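Local coordinates for protein ribokinase RBSK (Mycobacterium tuberculosis, PDB 3GO6) that probably catalyses the magnesium-dependent transfer of a phosphate group from ATP to O-5 of D-ribose, giving D-ribose 5-phosphate, at residues 30-36 / 48-54; 116-122 / 240-244; 151-156 / 185-189. One frame throughout, in Å; residues are numbered along the deposited sequence.

Contact 1. Residues 30-36 / 48-54. With RIB (alpha-D-ribofuranose), chain C.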
ATOM      1  N   MET A  30       4.537  -8.045  -5.645  1.00 12.51           N
ATOM      2  CA  MET A  30       4.993  -6.650  -5.774  1.00 12.61           C
ATOM      3  C   MET A  30       4.887  -5.954  -4.397  1.00 12.84           C
ATOM      4  O   MET A  30       3.849  -6.033  -3.750  1.00 12.02           O
ATOM      5  CB  MET A  30       4.167  -5.909  -6.832  1.00 13.04           C
ATOM      6  CG  MET A  30       4.695  -4.508  -7.139  1.00 14.25           C
ATOM      7  SD  MET A  30       6.254  -4.524  -8.049  1.00 17.97           S
ATOM      8  CE  MET A  30       5.791  -5.343  -9.598  1.00 18.53           C
ATOM      9  N   ASP A  31       5.969  -5.292  -3.967  1.00 12.05           N
ATOM     10  CA  ASP A  31       6.078  -4.703  -2.642  1.00 12.86           C
ATOM     11  C   ASP A  31       5.852  -3.210  -2.718  1.00 12.59           C
ATOM     12  O   ASP A  31       6.463  -2.524  -3.547  1.00 13.51           O
ATOM     13  CB  ASP A  31       7.491  -4.914  -2.066  1.00 11.83           C
ATOM     14  CG  ASP A  31       7.749  -6.343  -1.608  1.00 14.76           C
ATOM     15  OD1 ASP A  31       6.786  -7.133  -1.519  1.00 14.88           O
ATOM     16  OD2 ASP A  31       8.934  -6.675  -1.333  1.00 16.63           O
ATOM     17  N   LEU A  32       5.010  -2.713  -1.824  1.00 12.23           N
ATOM     18  CA  LEU A  32       4.853  -1.269  -1.623  1.00 12.62           C
ATOM     19  C   LEU A  32       5.508  -0.987  -0.264  1.00 13.01           C
ATOM     20  O   LEU A  32       5.026  -1.453   0.756  1.00 12.35           O
ATOM     21  CB  LEU A  32       3.380  -0.880  -1.622  1.00 11.82           C
ATOM     22  CG  LEU A  32       2.652  -1.146  -2.955  1.00 14.11           C
ATOM     23  CD1 LEU A  32       1.177  -0.870  -2.790  1.00 13.30           C
ATOM     24  CD2 LEU A  32       3.217  -0.292  -4.078  1.00 14.41           C
ATOM     25  N   THR A  33       6.639  -0.296  -0.284  1.00 13.50           N
ATOM     26  CA  THR A  33       7.406  -0.049   0.944  1.00 14.78           C
ATOM     27  C   THR A  33       7.232   1.412   1.347  1.00 15.28           C
ATOM     28  O   THR A  33       7.517   2.315   0.558  1.00 16.00           O
ATOM     29  CB  THR A  33       8.895  -0.391   0.792  1.00 14.65           C
ATOM     30  OG1 THR A  33       9.057  -1.719   0.276  1.00 16.60           O
ATOM     31  CG2 THR A  33       9.645  -0.282   2.145  1.00 14.84           C
ATOM     32  N   PHE A  34       6.763   1.619   2.577  1.00 15.36           N
ATOM     33  CA  PHE A  34       6.445   2.929   3.135  1.00 15.95           C
ATOM     34  C   PHE A  34       7.397   3.197   4.295  1.00 17.63           C
ATOM     35  O   PHE A  34       7.599   2.329   5.164  1.00 17.99           O
ATOM     36  CB  PHE A  34       5.029   2.955   3.716  1.00 15.21           C
ATOM     37  CG  PHE A  34       3.915   2.783   2.697  1.00 15.08           C
ATOM     38  CD1 PHE A  34       3.158   3.876   2.297  1.00 14.59           C
ATOM     39  CD2 PHE A  34       3.591   1.524   2.198  1.00 13.49           C
ATOM     40  CE1 PHE A  34       2.093   3.740   1.379  1.00 14.95           C
ATOM     41  CE2 PHE A  34       2.535   1.364   1.273  1.00 12.77           C
ATOM     42  CZ  PHE A  34       1.790   2.470   0.860  1.00 14.14           C
ATOM     43  N   VAL A  35       7.969   4.398   4.323  1.00 18.30           N
ATOM     44  CA  VAL A  35       8.771   4.807   5.485  1.00 19.02           C
ATOM     45  C   VAL A  35       7.936   5.759   6.334  1.00 19.59           C
ATOM     46  O   VAL A  35       7.339   6.716   5.801  1.00 19.21           O
ATOM     47  CB  VAL A  35      10.125   5.437   5.065  1.00 18.95           C
ATOM     48  CG1 VAL A  35      10.853   6.045   6.293  1.00 20.36           C
ATOM     49  CG2 VAL A  35      11.000   4.401   4.392  1.00 18.32           C
ATOM     50  N   VAL A  36       7.868   5.470   7.640  1.00 19.19           N
ATOM     51  CA  VAL A  36       7.120   6.271   8.612  1.00 20.13           C
ATOM     52  C   VAL A  36       8.020   6.617   9.818  1.00 21.46           C
ATOM     53  O   VAL A  36       9.110   6.050   9.977  1.00 20.22           O
ATOM     54  CB  VAL A  36       5.868   5.504   9.145  1.00 19.86           C
ATOM     55  CG1 VAL A  36       4.861   5.225   7.996  1.00 19.86           C
ATOM     56  CG2 VAL A  36       6.272   4.197   9.830  1.00 19.51           C
ATOM     57  N   ALA A  48       2.857   8.650   5.380  1.00 26.66           N
ATOM     58  CA  ALA A  48       4.194   8.108   5.112  1.00 25.80           C
ATOM     59  C   ALA A  48       5.125   9.163   4.558  1.00 25.61           C
ATOM     60  O   ALA A  48       4.696  10.065   3.835  1.00 25.59           O
ATOM     61  CB  ALA A  48       4.129   6.944   4.144  1.00 25.43           C
ATOM     62  N   ALA A  49       6.411   9.015   4.868  1.00 24.91           N
ATOM     63  CA  ALA A  49       7.451   9.903   4.372  1.00 24.44           C
ATOM     64  C   ALA A  49       7.815   9.605   2.909  1.00 24.31           C
ATOM     65  O   ALA A  49       8.175  10.512   2.146  1.00 23.10           O
ATOM     66  CB  ALA A  49       8.698   9.776   5.264  1.00 24.97           C
ATOM     67  N   SER A  50       7.730   8.327   2.526  1.00 23.21           N
ATOM     68  CA  SER A  50       8.101   7.885   1.183  1.00 21.71           C
ATOM     69  C   SER A  50       7.395   6.570   0.854  1.00 21.22           C
ATOM     70  O   SER A  50       6.925   5.868   1.748  1.00 20.98           O
ATOM     71  CB  SER A  50       9.612   7.696   1.064  1.00 22.11           C
ATOM     72  OG  SER A  50      10.077   6.646   1.908  1.00 23.12           O
ATOM     73  N   LEU A  51       7.311   6.273  -0.438  1.00 19.65           N
ATOM     74  CA  LEU A  51       6.702   5.040  -0.930  1.00 18.58           C
ATOM     75  C   LEU A  51       7.496   4.584  -2.147  1.00 17.93           C
ATOM     76  O   LEU A  51       7.761   5.378  -3.064  1.00 17.49           O
ATOM     77  CB  LEU A  51       5.225   5.262  -1.308  1.00 18.28           C
ATOM     78  CG  LEU A  51       4.556   4.173  -2.182  1.00 18.97           C
ATOM     79  CD1 LEU A  51       4.545   2.816  -1.448  1.00 16.90           C
ATOM     80  CD2 LEU A  51       3.151   4.557  -2.609  1.00 18.74           C
ATOM     81  N   THR A  52       7.901   3.322  -2.155  1.00 17.12           N
ATOM     82  CA  THR A  52       8.472   2.713  -3.357  1.00 17.32           C
ATOM     83  C   THR A  52       7.633   1.495  -3.762  1.00 17.44           C
ATOM     84  O   THR A  52       6.949   0.904  -2.927  1.00 17.01           O
ATOM     85  CB  THR A  52       9.934   2.237  -3.156  1.00 18.25           C
ATOM     86  OG1 THR A  52       9.984   1.203  -2.165  1.00 18.53           O
ATOM     87  CG2 THR A  52      10.862   3.401  -2.762  1.00 18.79           C
ATOM     88  N   ARG A  53       7.687   1.140  -5.041  1.00 16.26           N
ATOM     89  CA  ARG A  53       6.988  -0.027  -5.571  1.00 16.61           C
ATOM     90  C   ARG A  53       8.063  -0.903  -6.224  1.00 15.92           C
ATOM     91  O   ARG A  53       8.645  -0.511  -7.232  1.00 16.57           O
ATOM     92  CB  ARG A  53       5.910   0.425  -6.577  1.00 15.49           C
ATOM     93  CG  ARG A  53       5.143  -0.714  -7.229  1.00 17.18           C
ATOM     94  CD  ARG A  53       4.008  -0.186  -8.122  1.00 17.89           C
ATOM     95  NE  ARG A  53       3.310  -1.307  -8.768  1.00 19.83           N
ATOM     96  CZ  ARG A  53       3.697  -1.895  -9.902  1.00 19.49           C
ATOM     97  NH1 ARG A  53       4.768  -1.458 -10.545  1.00 19.07           N
ATOM     98  NH2 ARG A  53       2.993  -2.919 -10.404  1.00 16.57           N
ATOM     99  N   THR A  54       8.368  -2.061  -5.635  1.00 15.57           N
ATOM    100  CA  THR A  54       9.495  -2.894  -6.098  1.00 15.10           C
ATOM    101  C   THR A  54       9.144  -4.388  -6.046  1.00 14.90           C
ATOM    102  O   THR A  54       8.373  -4.803  -5.205  1.00 14.11           O
ATOM    103  CB  THR A  54      10.792  -2.686  -5.225  1.00 15.34           C
ATOM    104  OG1 THR A  54      10.494  -2.946  -3.841  1.00 16.68           O
ATOM    105  CG2 THR A  54      11.376  -1.247  -5.391  1.00 15.43           C
TER
HETATM  106  O5  RIB C 305      10.360 -10.825   3.931  1.00 20.44           O
HETATM  107  C5  RIB C 305       9.877  -9.669   3.210  1.00 21.84           C
HETATM  108  C4  RIB C 305       8.918 -10.138   2.100  1.00 19.40           C
HETATM  109  O4  RIB C 305       7.711 -10.621   2.725  1.00 19.95           O
HETATM  110  C3  RIB C 305       8.457  -9.018   1.184  1.00 18.03           C
HETATM  111  O3  RIB C 305       9.192  -8.927  -0.062  1.00 15.22           O
HETATM  112  C2  RIB C 305       6.977  -9.287   0.984  1.00 16.98           C
HETATM  113  O2  RIB C 305       6.657  -9.512  -0.394  1.00 17.87           O
HETATM  114  C1  RIB C 305       6.600 -10.474   1.857  1.00 17.44           C
HETATM  115  O1  RIB C 305       6.471 -11.683   1.096  1.00 15.84           O
HETATM  116  O   HOH W   1      10.821  -5.381  -2.807  1.00 16.81           O
HETATM  117  O   HOH W   2       8.833  -1.301  -2.453  1.00 19.91           O
HETATM  118  O   HOH W   3       9.723   4.064   0.913  1.00 19.29           O
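Thr54, Arg53 and Met30 bury the most surface where 30-36 and 48-54 run antiparallel, their strand axes 4.7 Å apart. Thr54 pairs with Asp31 through both backbone bonds: Asp31 N to Thr54 O is 2.7 Å and Thr54 N to Asp31 O is 2.9 Å. Its hydroxyl lies on the same face as Asp31, Thr33 and Thr52. There water 1 joins Thr54 OG1 to Asp31 OD2, and water 2 joins Thr54 OG1 to Asp31 O, Thr33 OG1 and Thr52 OG1. Arg53 lies on the other face, with Leu32, Phe34 and Leu51. Its extended chain packs CG on Leu32 CD2 at 3.7 Å, and its NH1 is hydrogen-bonded to Gln87. Met30 reaches across the strand gap: its CE lies over the guanidinium face, 3.8 Å from Arg53 NH2, and its SD is 3.5 Å from Thr54 C. Further along, Leu51 CD1 makes a CH-pi contact 3.7 Å from the Phe34 ring centroid. Leu32, Phe34, Leu51 and Arg53 also pack on the second subunit. At the substrate end, ribose O2 donates to Asp31 OD1 and O3 to Asp31 OD2, both at 2.6 Å. This two-faced pairing belongs to the lid sheet of the ribokinase fold, which covers the sugar with one face and joins the dimer with the other.

Contact 2. Residues 116-122 / 240-244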
ATOM      1  N   VAL A 116       8.306   0.640   7.380  1.00 15.80           N
ATOM      2  CA  VAL A 116       9.625   0.690   8.041  1.00 16.29           C
ATOM      3  C   VAL A 116       9.613   1.966   8.877  1.00 16.83           C
ATOM      4  O   VAL A 116       9.313   3.045   8.353  1.00 16.65           O
ATOM      5  CB  VAL A 116      10.790   0.706   7.015  1.00 15.81           C
ATOM      6  CG1 VAL A 116      12.169   0.780   7.713  1.00 15.98           C
ATOM      7  CG2 VAL A 116      10.704  -0.531   6.109  1.00 16.90           C
ATOM      8  N   ASP A 117       9.874   1.816  10.176  1.00 17.64           N
ATOM      9  CA  ASP A 117       9.816   2.954  11.112  1.00 18.75           C
ATOM     10  C   ASP A 117      11.199   3.553  11.418  1.00 19.34           C
ATOM     11  O   ASP A 117      12.223   3.143  10.846  1.00 19.58           O
ATOM     12  CB  ASP A 117       9.014   2.603  12.398  1.00 18.92           C
ATOM     13  CG  ASP A 117       9.760   1.641  13.361  1.00 20.43           C
ATOM     14  OD1 ASP A 117      10.998   1.500  13.303  1.00 22.55           O
ATOM     15  OD2 ASP A 117       9.082   1.024  14.215  1.00 24.40           O
ATOM     16  N   ALA A 118      11.218   4.537  12.318  1.00 20.05           N
ATOM     17  CA  ALA A 118      12.452   5.262  12.639  1.00 20.43           C
ATOM     18  C   ALA A 118      13.578   4.407  13.238  1.00 20.95           C
ATOM     19  O   ALA A 118      14.759   4.758  13.114  1.00 21.96           O
ATOM     20  CB  ALA A 118      12.129   6.469  13.534  1.00 20.11           C
ATOM     21  N   SER A 119      13.228   3.293  13.878  1.00 20.93           N
ATOM     22  CA  SER A 119      14.234   2.394  14.440  1.00 21.22           C
ATOM     23  C   SER A 119      14.723   1.317  13.446  1.00 21.50           C
ATOM     24  O   SER A 119      15.502   0.422  13.824  1.00 21.89           O
ATOM     25  CB  SER A 119      13.682   1.713  15.689  1.00 21.42           C
ATOM     26  OG  SER A 119      12.651   0.807  15.319  1.00 23.47           O
ATOM     27  N   ALA A 120      14.262   1.412  12.193  1.00 20.87           N
ATOM     28  CA  ALA A 120      14.524   0.425  11.126  1.00 20.78           C
ATOM     29  C   ALA A 120      13.756  -0.894  11.275  1.00 20.77           C
ATOM     30  O   ALA A 120      13.958  -1.823  10.488  1.00 20.83           O
ATOM     31  CB  ALA A 120      16.036   0.164  10.936  1.00 20.28           C
ATOM     32  N   GLU A 121      12.884  -0.976  12.272  1.00 20.51           N
ATOM     33  CA  GLU A 121      11.979  -2.113  12.410  1.00 21.02           C
ATOM     34  C   GLU A 121      10.950  -2.081  11.271  1.00 20.05           C
ATOM     35  O   GLU A 121      10.709  -1.032  10.696  1.00 20.45           O
ATOM     36  CB  GLU A 121      11.273  -2.092  13.769  1.00 21.26           C
ATOM     37  CG  GLU A 121      10.330  -3.286  14.030  1.00 25.75           C
ATOM     38  CD  GLU A 121      11.036  -4.654  14.000  1.00 29.77           C
ATOM     39  OE1 GLU A 121      11.342  -5.172  15.107  1.00 33.34           O
ATOM     40  OE2 GLU A 121      11.296  -5.212  12.896  1.00 28.27           O
ATOM     41  N   ASN A 122      10.359  -3.231  10.955  1.00 18.68           N
ATOM     42  CA  ASN A 122       9.431  -3.333   9.818  1.00 18.39           C
ATOM     43  C   ASN A 122       8.239  -4.231  10.146  1.00 17.69           C
ATOM     44  O   ASN A 122       8.340  -5.099  11.023  1.00 17.92           O
ATOM     45  CB  ASN A 122      10.173  -3.845   8.568  1.00 17.58           C
ATOM     46  CG  ASN A 122      10.422  -5.362   8.595  1.00 20.02           C
ATOM     47  OD1 ASN A 122       9.583  -6.139   8.135  1.00 21.24           O
ATOM     48  ND2 ASN A 122      11.577  -5.779   9.116  1.00 17.14           N
ATOM     49  N   PRO A 240      21.853  -0.051  11.474  1.00 24.28           N
ATOM     50  CA  PRO A 240      20.831  -0.496  10.506  1.00 24.50           C
ATOM     51  C   PRO A 240      20.150   0.664   9.798  1.00 24.62           C
ATOM     52  O   PRO A 240      20.024   1.760  10.361  1.00 24.53           O
ATOM     53  CB  PRO A 240      19.803  -1.209  11.374  1.00 24.23           C
ATOM     54  CG  PRO A 240      19.917  -0.532  12.722  1.00 25.88           C
ATOM     55  CD  PRO A 240      21.350  -0.062  12.865  1.00 24.38           C
ATOM     56  N   VAL A 241      19.706   0.406   8.573  1.00 24.63           N
ATOM     57  CA  VAL A 241      18.924   1.362   7.794  1.00 24.56           C
ATOM     58  C   VAL A 241      17.494   0.845   7.630  1.00 23.99           C
ATOM     59  O   VAL A 241      16.533   1.591   7.816  1.00 23.47           O
ATOM     60  CB  VAL A 241      19.596   1.613   6.425  1.00 24.42           C
ATOM     61  CG1 VAL A 241      18.657   2.322   5.463  1.00 26.08           C
ATOM     62  CG2 VAL A 241      20.877   2.403   6.629  1.00 26.56           C
ATOM     63  N   ASP A 242      17.365  -0.440   7.300  1.00 23.03           N
ATOM     64  CA  ASP A 242      16.073  -1.050   7.011  1.00 22.14           C
ATOM     65  C   ASP A 242      16.216  -2.560   7.186  1.00 20.65           C
ATOM     66  O   ASP A 242      16.884  -3.207   6.398  1.00 18.69           O
ATOM     67  CB  ASP A 242      15.657  -0.699   5.567  1.00 23.13           C
ATOM     68  CG  ASP A 242      14.344  -1.337   5.147  1.00 26.04           C
ATOM     69  OD1 ASP A 242      13.677  -2.006   5.968  1.00 28.97           O
ATOM     70  OD2 ASP A 242      13.965  -1.140   3.968  1.00 33.44           O
ATOM     71  N   THR A 243      15.577  -3.107   8.218  1.00 19.74           N
ATOM     72  CA  THR A 243      15.649  -4.540   8.503  1.00 19.27           C
ATOM     73  C   THR A 243      14.777  -5.384   7.557  1.00 19.47           C
ATOM     74  O   THR A 243      14.942  -6.597   7.487  1.00 18.83           O
ATOM     75  CB  THR A 243      15.248  -4.856   9.946  1.00 19.51           C
ATOM     76  OG1 THR A 243      13.914  -4.402  10.176  1.00 19.80           O
ATOM     77  CG2 THR A 243      16.193  -4.158  10.943  1.00 19.27           C
ATOM     78  N   ALA A 244      13.844  -4.748   6.847  1.00 18.85           N
ATOM     79  CA  ALA A 244      12.964  -5.501   5.949  1.00 18.34           C
ATOM     80  C   ALA A 244      13.799  -6.219   4.890  1.00 18.03           C
ATOM     81  O   ALA A 244      14.767  -5.665   4.352  1.00 17.26           O
ATOM     82  CB  ALA A 244      11.949  -4.576   5.308  1.00 18.51           C
TER
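Segment 240-244 carries part of the metal site and the start of the glycine-rich Asp-Thr-Ala-Gly-Ala-Gly-Asp motif of the pfkB family, within which helix 246-257 begins. Asp242 and Ala244 belong to the magnesium site of this entry together with Ala282, Val285 and Gly287; the same site is predicted to take potassium. Thr243 binds ADP in a structure of this protein, though no nucleotide is bound to this chain here. A hairpin tip, 116-122, rests on this segment. The tip is a type I turn from Asp117 to Ala120 with a G1 bulge. Ala120 takes the left-handed conformation there, and Ala120 N to Asp117 O and Asp117 N to Glu121 O are both 3.0 Å. Asp117 OD1 forms an Asx turn with Ser119 N at 2.9 Å. Ala120 O accepts from Thr243 OG1 at 2.6 Å and from Thr243 N at 3.1 Å. Asn122 ND2 gives a further bond to Thr243 OG1 at 2.9 Å, so the hydroxyl both donates and accepts. Ala120 CB also packs on Pro240 CB at 4.0 Å and lies 3.5 Å from Val241 O. Val116 CG2 comes within 3.3 Å of Asp242 OD1. That oxygen makes a second Asx turn, accepting from Ala244 N at 2.9 Å, while Asp242 OD2 bonds to Gly287 N. The contact thus joins the lid to the metal-site and nucleotide-binding loop of the large domain. The tip connects strands 110-116 and 122-127 of the lid sheet, and segment 240-244 lies in the loop between strand 229-233 and helix 246-257.

Contact 3. Residues 151-156 / 185-189. With RIB (alpha-D-ribofuranose), chain C.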
ATOM      1  N   LEU A 151       5.827 -20.149   3.658  1.00 15.04           N
ATOM      2  CA  LEU A 151       4.435 -20.492   3.891  1.00 15.60           C
ATOM      3  C   LEU A 151       3.405 -19.472   3.401  1.00 15.57           C
ATOM      4  O   LEU A 151       2.251 -19.496   3.861  1.00 15.53           O
ATOM      5  CB  LEU A 151       4.225 -20.846   5.382  1.00 15.05           C
ATOM      6  CG  LEU A 151       5.234 -21.806   6.053  1.00 17.40           C
ATOM      7  CD1 LEU A 151       4.901 -22.020   7.528  1.00 16.77           C
ATOM      8  CD2 LEU A 151       5.303 -23.148   5.331  1.00 19.83           C
ATOM      9  N   GLU A 152       3.781 -18.597   2.457  1.00 15.94           N
ATOM     10  CA  GLU A 152       2.769 -17.726   1.825  1.00 17.01           C
ATOM     11  C   GLU A 152       2.000 -18.471   0.724  1.00 17.42           C
ATOM     12  O   GLU A 152       0.853 -18.126   0.407  1.00 18.36           O
ATOM     13  CB  GLU A 152       3.385 -16.442   1.251  1.00 17.07           C
ATOM     14  CG  GLU A 152       4.160 -15.578   2.280  1.00 16.57           C
ATOM     15  CD  GLU A 152       4.691 -14.270   1.655  1.00 19.88           C
ATOM     16  OE1 GLU A 152       4.631 -14.104   0.400  1.00 20.86           O
ATOM     17  OE2 GLU A 152       5.135 -13.392   2.421  1.00 19.09           O
ATOM     18  N   ILE A 153       2.643 -19.478   0.142  1.00 16.49           N
ATOM     19  CA  ILE A 153       1.990 -20.406  -0.771  1.00 16.44           C
ATOM     20  C   ILE A 153       1.214 -21.452   0.088  1.00 17.90           C
ATOM     21  O   ILE A 153       1.431 -21.530   1.302  1.00 17.92           O
ATOM     22  CB  ILE A 153       3.054 -21.118  -1.643  1.00 16.37           C
ATOM     23  CG1 ILE A 153       4.079 -21.868  -0.751  1.00 15.28           C
ATOM     24  CG2 ILE A 153       3.758 -20.093  -2.555  1.00 14.42           C
ATOM     25  CD1 ILE A 153       4.994 -22.852  -1.507  1.00 15.71           C
ATOM     26  N   PRO A 154       0.322 -22.254  -0.535  1.00 18.86           N
ATOM     27  CA  PRO A 154      -0.371 -23.305   0.229  1.00 19.41           C
ATOM     28  C   PRO A 154       0.615 -24.227   0.951  1.00 19.90           C
ATOM     29  O   PRO A 154       1.596 -24.677   0.351  1.00 19.41           O
ATOM     30  CB  PRO A 154      -1.133 -24.081  -0.854  1.00 19.83           C
ATOM     31  CG  PRO A 154      -1.389 -23.029  -1.942  1.00 19.60           C
ATOM     32  CD  PRO A 154      -0.098 -22.230  -1.957  1.00 18.90           C
ATOM     33  N   VAL A 155       0.371 -24.500   2.233  1.00 20.32           N
ATOM     34  CA  VAL A 155       1.269 -25.405   2.964  1.00 21.17           C
ATOM     35  C   VAL A 155       1.322 -26.786   2.292  1.00 21.21           C
ATOM     36  O   VAL A 155       2.374 -27.418   2.253  1.00 21.30           O
ATOM     37  CB  VAL A 155       0.951 -25.490   4.488  1.00 21.54           C
ATOM     38  CG1 VAL A 155       1.983 -26.386   5.192  1.00 22.99           C
ATOM     39  CG2 VAL A 155       1.009 -24.098   5.110  1.00 21.93           C
ATOM     40  N   ALA A 156       0.199 -27.224   1.718  1.00 22.13           N
ATOM     41  CA  ALA A 156       0.151 -28.514   1.005  1.00 21.57           C
ATOM     42  C   ALA A 156       1.075 -28.528  -0.211  1.00 21.42           C
ATOM     43  O   ALA A 156       1.600 -29.577  -0.588  1.00 21.23           O
ATOM     44  CB  ALA A 156      -1.271 -28.840   0.586  1.00 22.60           C
ATOM     45  N   SER A 185      -1.353 -29.745   7.677  1.00 29.83           N
ATOM     46  CA  SER A 185      -0.258 -29.730   6.701  1.00 28.78           C
ATOM     47  C   SER A 185       1.066 -29.338   7.348  1.00 27.00           C
ATOM     48  O   SER A 185       2.114 -29.858   6.982  1.00 26.11           O
ATOM     49  CB  SER A 185      -0.552 -28.736   5.577  1.00 29.24           C
ATOM     50  OG  SER A 185      -1.701 -29.110   4.839  1.00 33.06           O
ATOM     51  N   LEU A 186       1.007 -28.404   8.296  1.00 25.56           N
ATOM     52  CA  LEU A 186       2.201 -27.962   9.017  1.00 24.82           C
ATOM     53  C   LEU A 186       2.813 -29.107   9.796  1.00 24.44           C
ATOM     54  O   LEU A 186       4.032 -29.242   9.846  1.00 23.79           O
ATOM     55  CB  LEU A 186       1.882 -26.826   9.993  1.00 24.18           C
ATOM     56  CG  LEU A 186       1.695 -25.395   9.490  1.00 24.73           C
ATOM     57  CD1 LEU A 186       1.319 -24.483  10.659  1.00 24.91           C
ATOM     58  CD2 LEU A 186       2.944 -24.869   8.759  1.00 23.58           C
ATOM     59  N   GLN A 187       1.962 -29.909  10.440  1.00 24.49           N
ATOM     60  CA  GLN A 187       2.455 -31.050  11.208  1.00 24.61           C
ATOM     61  C   GLN A 187       3.147 -32.066  10.312  1.00 24.00           C
ATOM     62  O   GLN A 187       4.191 -32.593  10.681  1.00 24.49           O
ATOM     63  CB  GLN A 187       1.334 -31.682  12.032  1.00 25.46           C
ATOM     64  CG  GLN A 187       0.918 -30.817  13.208  1.00 27.11           C
ATOM     65  CD  GLN A 187      -0.459 -31.166  13.728  1.00 33.34           C
ATOM     66  OE1 GLN A 187      -1.226 -31.886  13.076  1.00 35.08           O
ATOM     67  NE2 GLN A 187      -0.792 -30.639  14.899  1.00 33.70           N
ATOM     68  N   ASP A 188       2.585 -32.307   9.127  1.00 23.71           N
ATOM     69  CA  ASP A 188       3.189 -33.199   8.144  1.00 23.84           C
ATOM     70  C   ASP A 188       4.502 -32.634   7.610  1.00 22.71           C
ATOM     71  O   ASP A 188       5.456 -33.370   7.424  1.00 21.75           O
ATOM     72  CB  ASP A 188       2.225 -33.484   6.982  1.00 24.24           C
ATOM     73  CG  ASP A 188       1.023 -34.339   7.406  1.00 29.02           C
ATOM     74  OD1 ASP A 188       1.051 -34.918   8.515  1.00 30.67           O
ATOM     75  OD2 ASP A 188       0.043 -34.418   6.631  1.00 31.87           O
ATOM     76  N   LEU A 189       4.543 -31.325   7.356  1.00 21.68           N
ATOM     77  CA  LEU A 189       5.795 -30.701   6.912  1.00 21.34           C
ATOM     78  C   LEU A 189       6.846 -30.727   8.024  1.00 21.19           C
ATOM     79  O   LEU A 189       8.005 -31.039   7.772  1.00 20.80           O
ATOM     80  CB  LEU A 189       5.555 -29.267   6.396  1.00 21.26           C
ATOM     81  CG  LEU A 189       6.728 -28.499   5.757  1.00 21.02           C
ATOM     82  CD1 LEU A 189       7.443 -29.297   4.682  1.00 18.28           C
ATOM     83  CD2 LEU A 189       6.222 -27.177   5.199  1.00 20.86           C
TER
HETATM   84  O5  RIB C 305      10.360 -10.825   3.931  1.00 20.44           O
HETATM   85  C5  RIB C 305       9.877  -9.669   3.210  1.00 21.84           C
HETATM   86  C4  RIB C 305       8.918 -10.138   2.100  1.00 19.40           C
HETATM   87  O4  RIB C 305       7.711 -10.621   2.725  1.00 19.95           O
HETATM   88  C3  RIB C 305       8.457  -9.018   1.184  1.00 18.03           C
HETATM   89  O3  RIB C 305       9.192  -8.927  -0.062  1.00 15.22           O
HETATM   90  C2  RIB C 305       6.977  -9.287   0.984  1.00 16.98           C
HETATM   91  O2  RIB C 305       6.657  -9.512  -0.394  1.00 17.87           O
HETATM   92  C1  RIB C 305       6.600 -10.474   1.857  1.00 17.44           C
HETATM   93  O1  RIB C 305       6.471 -11.683   1.096  1.00 15.84           O
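The segment 151-156 leaves strand 146-149 as a loop and turns into helix 155-167, with Pro154 at the N-cap position. The segment 185-189 is entirely helical, part of helix 183-192; inside it Leu189 N bonds to Ser185 O at 2.9 Å. The nearest CA atoms are those of Ala156 and Ser185, 5.8 Å apart. Helices 155-167 and 183-192 are neighbours in the alpha/beta domain of the ribokinase fold, joined through strand 171-175 of its large sheet. The contact is apolar. Val155 buries the most surface. Its CG1 sits 3.5 Å from Ser185 CB, 4.0 Å from Leu186 CD2 and 4.3 Å from Leu189 CD2. Leu151, still in the loop, adds CD1 to Leu186 CD2 at 3.7 Å and CD2 to Leu189 CD2 at 4.1 Å. Leu151 and Leu189 both also pack on Val174 of strand 171-175. Ser185 OG turns to Asp182 for its hydrogen bond. Glu152 takes no part in this packing and serves the sugar site instead. Its OE1 bonds to Ser27 and Asn29, and its OE2 accepts from ribose O1 at 2.5 Å.

Overall arrangement
Contact 1 lies within the lid; contact 2 joins the lid to the large domain. The two touch: Val116 of contact 2 probably bonds through its backbone to Phe34 and Val36 of contact 1. Both are partly buried and both reach the second subunit. Contact 3 is buried in the alpha/beta domain, about 29 Å from either of the others, centre to centre, and falls inside the chain loop that contact 2 closes. Contact 1 is a regular strand pairing, contact 2 a polar meeting of two loops, contact 3 apolar packing of a helix on its neighbour's loop and first turn. Asp31 of contact 1 and Glu152 of contact 3 bind the same ribose from different domains; contact 2 holds metal-site residues.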